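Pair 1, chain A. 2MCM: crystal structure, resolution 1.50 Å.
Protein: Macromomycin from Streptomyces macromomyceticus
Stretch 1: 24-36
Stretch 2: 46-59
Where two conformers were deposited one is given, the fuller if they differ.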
# COMPACT_ATOMS: atom_id res chain seq x y z
N GLY A 24 13.86 -8.10 -3.27
CA GLY A 24 14.03 -8.14 -4.77
C GLY A 24 13.86 -6.77 -5.35
O GLY A 24 13.55 -6.67 -6.58
N LEU A 25 14.00 -5.67 -4.59
CA LEU A 25 13.83 -4.34 -5.15
C LEU A 25 15.18 -3.80 -5.64
O LEU A 25 16.25 -4.43 -5.48
CB LEU A 25 13.35 -3.40 -3.95
CG LEU A 25 12.10 -3.91 -3.25
CD1 LEU A 25 11.74 -2.93 -2.08
CD2 LEU A 25 10.94 -4.06 -4.19
N THR A 26 15.12 -2.59 -6.19
CA THR A 26 16.37 -1.97 -6.69
C THR A 26 17.01 -1.08 -5.67
O THR A 26 16.27 -0.12 -5.27
CB THR A 26 15.99 -1.15 -7.97
OG1 THR A 26 15.36 -2.10 -8.89
CG2 THR A 26 17.19 -0.43 -8.57
N PRO A 27 18.20 -1.36 -5.24
CA PRO A 27 18.84 -0.51 -4.20
C PRO A 27 18.83 0.93 -4.62
O PRO A 27 19.16 1.26 -5.81
CB PRO A 27 20.26 -1.06 -4.11
CG PRO A 27 20.08 -2.52 -4.48
CD PRO A 27 19.06 -2.52 -5.62
N GLY A 28 18.52 1.84 -3.69
CA GLY A 28 18.50 3.26 -3.93
C GLY A 28 17.27 3.81 -4.53
O GLY A 28 17.18 5.07 -4.68
N THR A 29 16.29 3.02 -4.96
CA THR A 29 15.06 3.56 -5.52
C THR A 29 14.06 3.82 -4.34
O THR A 29 14.07 3.01 -3.43
CB THR A 29 14.43 2.47 -6.49
OG1 THR A 29 15.42 2.38 -7.56
CG2 THR A 29 13.07 2.89 -6.99
N VAL A 30 13.31 4.87 -4.52
CA VAL A 30 12.29 5.23 -3.55
C VAL A 30 11.01 4.49 -3.91
O VAL A 30 10.56 4.62 -5.07
CB VAL A 30 12.03 6.77 -3.57
CG1 VAL A 30 10.88 7.09 -2.59
CG2 VAL A 30 13.30 7.55 -3.24
N TYR A 31 10.42 3.77 -2.96
CA TYR A 31 9.14 3.11 -3.14
C TYR A 31 8.08 3.77 -2.27
O TYR A 31 8.39 4.13 -1.08
CB TYR A 31 9.28 1.61 -2.77
CG TYR A 31 10.18 0.89 -3.76
CD1 TYR A 31 11.54 0.88 -3.63
CD2 TYR A 31 9.58 0.30 -4.89
CE1 TYR A 31 12.43 0.25 -4.55
CE2 TYR A 31 10.41 -0.39 -5.79
CZ TYR A 31 11.75 -0.36 -5.63
OH TYR A 31 12.63 -0.97 -6.53
N HIS A 32 6.92 4.01 -2.75
CA HIS A 32 5.77 4.57 -2.05
C HIS A 32 5.00 3.42 -1.46
O HIS A 32 4.49 2.55 -2.18
CB HIS A 32 4.84 5.35 -3.02
CG HIS A 32 5.64 6.29 -3.88
ND1 HIS A 32 6.37 7.33 -3.35
CD2 HIS A 32 5.85 6.32 -5.21
CE1 HIS A 32 7.03 7.96 -4.36
NE2 HIS A 32 6.68 7.38 -5.52
N VAL A 33 4.89 3.34 -0.14
CA VAL A 33 4.19 2.29 0.62
C VAL A 33 2.82 2.72 0.94
O VAL A 33 2.62 3.93 1.43
CB VAL A 33 5.01 2.00 1.90
CG1 VAL A 33 4.29 0.90 2.70
CG2 VAL A 33 6.43 1.58 1.60
N GLY A 34 1.73 2.01 0.68
CA GLY A 34 0.40 2.56 1.02
C GLY A 34 -0.70 1.52 0.96
O GLY A 34 -0.47 0.37 0.52
N GLN A 35 -1.86 1.92 1.40
CA GLN A 35 -3.08 1.08 1.37
C GLN A 35 -3.91 1.65 0.23
O GLN A 35 -4.18 2.85 0.08
CB GLN A 35 -3.85 1.23 2.71
CG GLN A 35 -5.17 0.48 2.72
CD GLN A 35 -6.00 0.63 3.98
OE1 GLN A 35 -5.55 1.37 4.90
NE2 GLN A 35 -7.14 -0.02 4.01
N CYS A 36 -4.32 0.76 -0.70
CA CYS A 36 -5.03 1.18 -1.92
C CYS A 36 -6.17 0.24 -2.31
O CYS A 36 -6.27 -0.84 -1.72
CB CYS A 36 -4.01 1.16 -3.09
SG CYS A 36 -2.47 2.11 -2.85
N CYS A 46 -5.44 5.54 -3.25
CA CYS A 46 -4.76 5.11 -2.03
C CYS A 46 -4.99 6.17 -0.90
O CYS A 46 -5.38 7.30 -1.22
CB CYS A 46 -3.25 5.04 -2.24
SG CYS A 46 -2.80 3.96 -3.66
N ASP A 47 -4.67 5.80 0.30
CA ASP A 47 -4.79 6.70 1.50
C ASP A 47 -3.50 7.50 1.54
O ASP A 47 -2.46 6.99 1.92
CB ASP A 47 -5.07 5.86 2.73
CG ASP A 47 -5.45 6.75 3.95
OD1 ASP A 47 -5.22 7.96 3.78
OD2 ASP A 47 -5.94 6.20 4.91
N ALA A 48 -3.63 8.80 1.25
CA ALA A 48 -2.44 9.66 1.30
C ALA A 48 -2.11 9.98 2.75
O ALA A 48 -0.93 10.34 2.93
CB ALA A 48 -2.71 10.96 0.49
N THR A 49 -3.01 9.81 3.67
CA THR A 49 -2.66 10.17 5.09
C THR A 49 -1.77 9.16 5.73
O THR A 49 -1.03 9.52 6.70
CB THR A 49 -3.96 10.41 5.94
OG1 THR A 49 -4.58 9.12 6.22
CG2 THR A 49 -4.93 11.35 5.22
N THR A 50 -1.76 7.91 5.30
CA THR A 50 -0.93 6.92 5.93
C THR A 50 0.25 6.42 5.06
O THR A 50 1.03 5.63 5.51
CB THR A 50 -1.74 5.67 6.44
OG1 THR A 50 -2.45 5.20 5.23
CG2 THR A 50 -2.80 6.00 7.52
N SER A 51 0.30 6.94 3.83
CA SER A 51 1.38 6.45 2.93
C SER A 51 2.71 7.01 3.34
O SER A 51 2.80 8.06 4.05
CB SER A 51 0.94 6.89 1.54
OG SER A 51 1.88 6.45 0.60
N THR A 52 3.78 6.32 3.00
CA THR A 52 5.10 6.79 3.36
C THR A 52 6.10 6.43 2.28
O THR A 52 5.77 5.47 1.51
CB THR A 52 5.50 6.19 4.75
OG1 THR A 52 6.71 6.98 5.07
CG2 THR A 52 5.79 4.69 4.70
N ASP A 53 7.23 7.02 2.21
CA ASP A 53 8.27 6.69 1.19
C ASP A 53 9.43 6.05 1.85
O ASP A 53 9.94 6.60 2.90
CB ASP A 53 8.78 7.95 0.44
CG ASP A 53 7.83 8.42 -0.62
OD1 ASP A 53 6.81 7.81 -0.91
OD2 ASP A 53 8.11 9.50 -1.20
N VAL A 54 10.00 4.95 1.34
CA VAL A 54 11.16 4.32 1.86
C VAL A 54 12.14 3.99 0.73
O VAL A 54 11.59 3.61 -0.34
CB VAL A 54 10.83 3.03 2.66
CG1 VAL A 54 12.04 2.43 3.34
CG2 VAL A 54 9.75 3.36 3.71
N THR A 55 13.38 4.22 0.87
CA THR A 55 14.40 3.86 -0.17
C THR A 55 14.88 2.50 0.10
O THR A 55 15.28 2.02 1.20
CB THR A 55 15.57 4.92 -0.03
OG1 THR A 55 14.99 6.20 -0.23
CG2 THR A 55 16.66 4.62 -1.10
N ALA A 56 14.90 1.61 -0.93
CA ALA A 56 15.37 0.24 -0.74
C ALA A 56 16.89 0.29 -0.43
O ALA A 56 17.62 1.12 -1.00
CB ALA A 56 15.16 -0.55 -2.02
N ASP A 57 17.29 -0.64 0.39
CA ASP A 57 18.71 -0.70 0.83
C ASP A 57 19.57 -1.49 -0.14
O ASP A 57 19.09 -1.94 -1.19
CB ASP A 57 18.70 -1.23 2.27
CG ASP A 57 18.35 -2.65 2.39
OD1 ASP A 57 18.32 -3.52 1.45
OD2 ASP A 57 18.03 -3.02 3.60
N ALA A 58 20.86 -1.64 0.18
CA ALA A 58 21.81 -2.35 -0.69
C ALA A 58 21.43 -3.77 -0.94
O ALA A 58 21.91 -4.29 -2.02
CB ALA A 58 23.25 -2.21 -0.20
N ALA A 59 20.63 -4.41 -0.13
CA ALA A 59 20.15 -5.76 -0.29
C ALA A 59 18.80 -5.86 -1.04
O ALA A 59 18.26 -6.98 -1.24
CB ALA A 59 20.01 -6.45 1.09
O HOH W 1 16.32 -8.69 -1.94
O HOH W 2 -1.74 4.49 2.63
O HOH W 3 -5.01 3.91 5.90

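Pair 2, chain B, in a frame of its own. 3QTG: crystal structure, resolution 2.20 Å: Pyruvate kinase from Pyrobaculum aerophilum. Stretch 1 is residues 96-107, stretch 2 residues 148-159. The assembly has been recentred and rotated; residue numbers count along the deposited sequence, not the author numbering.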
# COMPACT_ATOMS: atom_id res chain seq x y z
N VAL B 96 21.58 -54.30 -24.20
CA VAL B 96 22.46 -53.16 -24.34
C VAL B 96 23.47 -53.20 -23.20
O VAL B 96 23.10 -53.38 -22.04
CB VAL B 96 21.61 -51.85 -24.36
CG1 VAL B 96 22.36 -50.64 -23.86
CG2 VAL B 96 21.07 -51.62 -25.77
N GLN B 97 24.76 -53.08 -23.54
CA GLN B 97 25.82 -53.04 -22.53
C GLN B 97 26.24 -51.60 -22.28
O GLN B 97 26.19 -50.78 -23.19
CB GLN B 97 27.04 -53.89 -22.94
CG GLN B 97 26.72 -55.35 -23.30
CD GLN B 97 25.90 -56.12 -22.23
OE1 GLN B 97 26.16 -56.04 -21.03
NE2 GLN B 97 24.91 -56.89 -22.70
N GLU B 98 26.62 -51.31 -21.05
CA GLU B 98 27.10 -49.97 -20.68
C GLU B 98 28.32 -49.62 -21.55
O GLU B 98 29.22 -50.44 -21.70
CB GLU B 98 27.49 -49.94 -19.20
CG GLU B 98 28.01 -48.58 -18.73
CD GLU B 98 28.39 -48.56 -17.24
OE1 GLU B 98 27.78 -49.33 -16.46
OE2 GLU B 98 29.28 -47.76 -16.87
N GLY B 99 28.36 -48.41 -22.11
CA GLY B 99 29.40 -48.04 -23.06
C GLY B 99 29.18 -48.43 -24.52
O GLY B 99 29.88 -47.93 -25.40
N GLU B 100 28.22 -49.33 -24.79
CA GLU B 100 27.87 -49.74 -26.18
C GLU B 100 27.30 -48.59 -27.02
O GLU B 100 26.44 -47.83 -26.56
CB GLU B 100 26.86 -50.89 -26.15
CG GLU B 100 26.57 -51.55 -27.52
CD GLU B 100 25.66 -52.79 -27.43
OE1 GLU B 100 25.53 -53.37 -26.33
OE2 GLU B 100 25.10 -53.19 -28.48
N VAL B 101 27.78 -48.45 -28.26
CA VAL B 101 27.19 -47.52 -29.21
C VAL B 101 25.98 -48.21 -29.87
O VAL B 101 26.11 -49.21 -30.57
CB VAL B 101 28.24 -47.02 -30.25
CG1 VAL B 101 27.63 -45.95 -31.15
CG2 VAL B 101 29.49 -46.47 -29.53
N VAL B 102 24.80 -47.67 -29.59
CA VAL B 102 23.53 -48.24 -30.01
C VAL B 102 22.98 -47.43 -31.19
O VAL B 102 23.02 -46.20 -31.19
CB VAL B 102 22.51 -48.25 -28.82
CG1 VAL B 102 21.21 -48.91 -29.23
CG2 VAL B 102 23.10 -48.99 -27.60
N LYS B 103 22.46 -48.12 -32.19
CA LYS B 103 21.89 -47.47 -33.38
C LYS B 103 20.36 -47.51 -33.40
O LYS B 103 19.75 -48.55 -33.16
CB LYS B 103 22.48 -48.10 -34.65
CG LYS B 103 22.04 -47.40 -35.93
CD LYS B 103 23.19 -47.25 -36.91
CE LYS B 103 22.71 -46.88 -38.30
NZ LYS B 103 23.67 -47.34 -39.36
N PHE B 104 19.76 -46.35 -33.67
CA PHE B 104 18.32 -46.23 -33.88
C PHE B 104 18.06 -45.89 -35.34
O PHE B 104 18.73 -45.03 -35.90
CB PHE B 104 17.71 -45.12 -33.00
CG PHE B 104 17.92 -45.32 -31.52
CD1 PHE B 104 19.18 -45.18 -30.95
CD2 PHE B 104 16.83 -45.62 -30.69
CE1 PHE B 104 19.37 -45.35 -29.58
CE2 PHE B 104 16.98 -45.81 -29.34
CZ PHE B 104 18.27 -45.66 -28.75
N LYS B 105 17.09 -46.57 -35.95
CA LYS B 105 16.72 -46.29 -37.34
C LYS B 105 15.24 -46.11 -37.42
O LYS B 105 14.47 -46.77 -36.69
CB LYS B 105 17.16 -47.41 -38.31
CG LYS B 105 18.68 -47.57 -38.40
CD LYS B 105 19.14 -48.71 -39.31
CE LYS B 105 20.51 -49.26 -38.83
NZ LYS B 105 21.18 -50.36 -39.69
N LEU B 106 14.83 -45.23 -38.32
CA LEU B 106 13.43 -45.08 -38.67
C LEU B 106 12.89 -46.35 -39.35
O LEU B 106 13.19 -46.63 -40.51
CB LEU B 106 13.24 -43.84 -39.56
CG LEU B 106 11.84 -43.44 -40.00
CD1 LEU B 106 10.97 -43.12 -38.83
CD2 LEU B 106 11.92 -42.23 -40.95
N SER B 107 12.05 -47.07 -38.61
CA SER B 107 11.58 -48.41 -39.00
C SER B 107 10.57 -48.92 -37.99
O SER B 107 10.69 -48.63 -36.79
CB SER B 107 12.75 -49.39 -39.03
OG SER B 107 12.29 -50.72 -39.25
N SER B 148 20.52 -39.24 -41.69
CA SER B 148 19.25 -39.03 -42.39
C SER B 148 18.12 -39.47 -41.45
O SER B 148 17.51 -38.65 -40.72
CB SER B 148 19.25 -39.82 -43.71
OG SER B 148 18.20 -39.43 -44.58
N ASP B 149 17.87 -40.78 -41.42
CA ASP B 149 16.82 -41.35 -40.58
C ASP B 149 17.45 -42.31 -39.57
O ASP B 149 17.02 -43.45 -39.42
CB ASP B 149 15.78 -42.04 -41.48
CG ASP B 149 14.97 -41.06 -42.31
OD1 ASP B 149 14.51 -40.01 -41.77
OD2 ASP B 149 14.77 -41.33 -43.52
N TRP B 150 18.50 -41.85 -38.90
CA TRP B 150 19.20 -42.68 -37.93
C TRP B 150 19.95 -41.87 -36.86
O TRP B 150 20.24 -40.70 -37.04
CB TRP B 150 20.13 -43.69 -38.62
CG TRP B 150 21.27 -43.06 -39.35
CD1 TRP B 150 21.32 -42.76 -40.69
CD2 TRP B 150 22.53 -42.66 -38.80
NE1 TRP B 150 22.54 -42.20 -41.00
CE2 TRP B 150 23.30 -42.11 -39.86
CE3 TRP B 150 23.09 -42.70 -37.51
CZ2 TRP B 150 24.59 -41.62 -39.67
CZ3 TRP B 150 24.36 -42.21 -37.31
CH2 TRP B 150 25.11 -41.68 -38.40
N ILE B 151 20.28 -42.56 -35.77
CA ILE B 151 20.92 -41.99 -34.61
C ILE B 151 21.85 -43.05 -34.01
O ILE B 151 21.53 -44.23 -34.00
CB ILE B 151 19.82 -41.54 -33.59
CG1 ILE B 151 19.48 -40.07 -33.82
CG2 ILE B 151 20.18 -41.81 -32.13
CD1 ILE B 151 17.96 -39.84 -33.89
N GLU B 152 23.01 -42.61 -33.53
CA GLU B 152 23.82 -43.42 -32.65
C GLU B 152 23.87 -42.78 -31.26
O GLU B 152 23.95 -41.56 -31.14
CB GLU B 152 25.24 -43.59 -33.24
CG GLU B 152 25.27 -44.45 -34.54
CD GLU B 152 26.62 -44.42 -35.24
OE1 GLU B 152 27.41 -43.46 -35.01
OE2 GLU B 152 26.91 -45.36 -36.01
N ALA B 153 23.85 -43.62 -30.23
CA ALA B 153 23.88 -43.15 -28.85
C ALA B 153 24.61 -44.13 -27.93
O ALA B 153 24.56 -45.33 -28.14
CB ALA B 153 22.46 -42.89 -28.36
N VAL B 154 25.31 -43.62 -26.93
CA VAL B 154 26.08 -44.48 -26.04
C VAL B 154 25.27 -44.74 -24.79
O VAL B 154 24.82 -43.78 -24.13
CB VAL B 154 27.46 -43.83 -25.64
CG1 VAL B 154 28.16 -44.61 -24.52
CG2 VAL B 154 28.37 -43.72 -26.85
N ALA B 155 25.09 -46.01 -24.46
CA ALA B 155 24.36 -46.41 -23.28
C ALA B 155 25.18 -46.09 -22.02
O ALA B 155 26.37 -46.41 -21.93
CB ALA B 155 24.04 -47.88 -23.34
N GLU B 156 24.54 -45.41 -21.07
CA GLU B 156 25.16 -45.02 -19.82
C GLU B 156 25.09 -46.16 -18.80
O GLU B 156 25.80 -46.14 -17.81
CB GLU B 156 24.53 -43.73 -19.29
CG GLU B 156 24.77 -42.55 -20.22
CD GLU B 156 24.10 -41.25 -19.77
OE1 GLU B 156 23.69 -41.12 -18.59
OE2 GLU B 156 24.01 -40.34 -20.62
N SER B 157 24.24 -47.16 -19.08
CA SER B 157 24.19 -48.39 -18.30
C SER B 157 23.66 -49.56 -19.15
O SER B 157 23.27 -49.37 -20.30
CB SER B 157 23.34 -48.20 -17.03
OG SER B 157 21.99 -47.90 -17.36
N SER B 158 23.71 -50.76 -18.58
CA SER B 158 23.15 -51.96 -19.18
C SER B 158 21.63 -51.98 -19.10
O SER B 158 21.03 -51.31 -18.26
CB SER B 158 23.70 -53.20 -18.49
OG SER B 158 24.95 -53.54 -19.03
N GLY B 159 21.00 -52.76 -19.98
CA GLY B 159 19.56 -52.77 -20.07
C GLY B 159 19.07 -53.61 -21.23
O GLY B 159 19.86 -54.02 -22.09

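Pair 1, from macromomycin, and pair 2, from a pyruvate kinase, build the same motif: a type II turn leads into a strand that pairs antiparallel with a strand of the second stretch. In both, the strand directions differ by 148°, and fourteen central residues superpose to 0.3 Å.

The turn runs from Thr A26 to Thr A29 and from Gln B97 to Glu B100. Its third position is Gly A28 or Gly B99, with phi of 84° or 85°, a region that favours glycine. The turn presents this residue's amide to the partner stretch: Gly A28 N donates to Ala A56 O at 2.9 Å, and Gly B99 N to Ala B155 O at 2.8 Å. The same alanine then donates back, Ala A56 N to Thr A29 O at 3.0 Å and Ala B155 N to Glu B100 O at 3.1 Å, so the turn is joined to the ladder. Beyond it, Tyr A31 N bonds to Val A54 O at 2.9 Å, as Val B102 N does to Ala B153 O at 2.8 Å.

The alanine side chain points toward the other stretch, where a methyl group fits closely against the turn. Ala A56 CB lies 3.5 Å from Thr A26 O, and Ala B155 CB lies 3.6 Å from Gln B97 O. Its apolar neighbours differ. In pair 1, Ala A56 CB lies 3.9 Å from Leu A25 CB and 3.8 Å from Tyr A31 CE1; in pair 2, Val B96 CG1 comes within 3.3 Å of Ala B155 CB. The tyrosine also braces its own turn, since Thr A26 N donates to Tyr A31 OH at 3.0 Å. Val B102 cannot make that bond, but Gln B97 N finds an acceptor in Glu B100 OE1 at 2.9 Å.

On the face shared by Val A33 and Val A54, the valines meet at 4.3 Å between their CG2 atoms. Their counterparts are Phe B104 and Ala B153: the larger ring reaches the smaller methyl, with Phe B104 CE1 4.1 Å from Ala B153 CB, and Phe B104 CD1 lies 3.7 Å from Ile B151 CG2.

The other face is more polar. His A32 ND1 donates to Asp A53 OD1 at 2.5 Å, a short bond between a ring N-H and a carboxylate oxygen that lies near the ring plane, at its edge. At the matching positions, aliphatic carbons approach instead: Lys B103 CD lies 4.2 Å from Glu B152 CG. Ser A51, whose CA-to-CB bond points sideways, donates from OG to Val A33 O at 2.8 Å; its counterpart Trp B150 has no hydroxyl to do this and places CB 4.1 Å from Lys B103 CE.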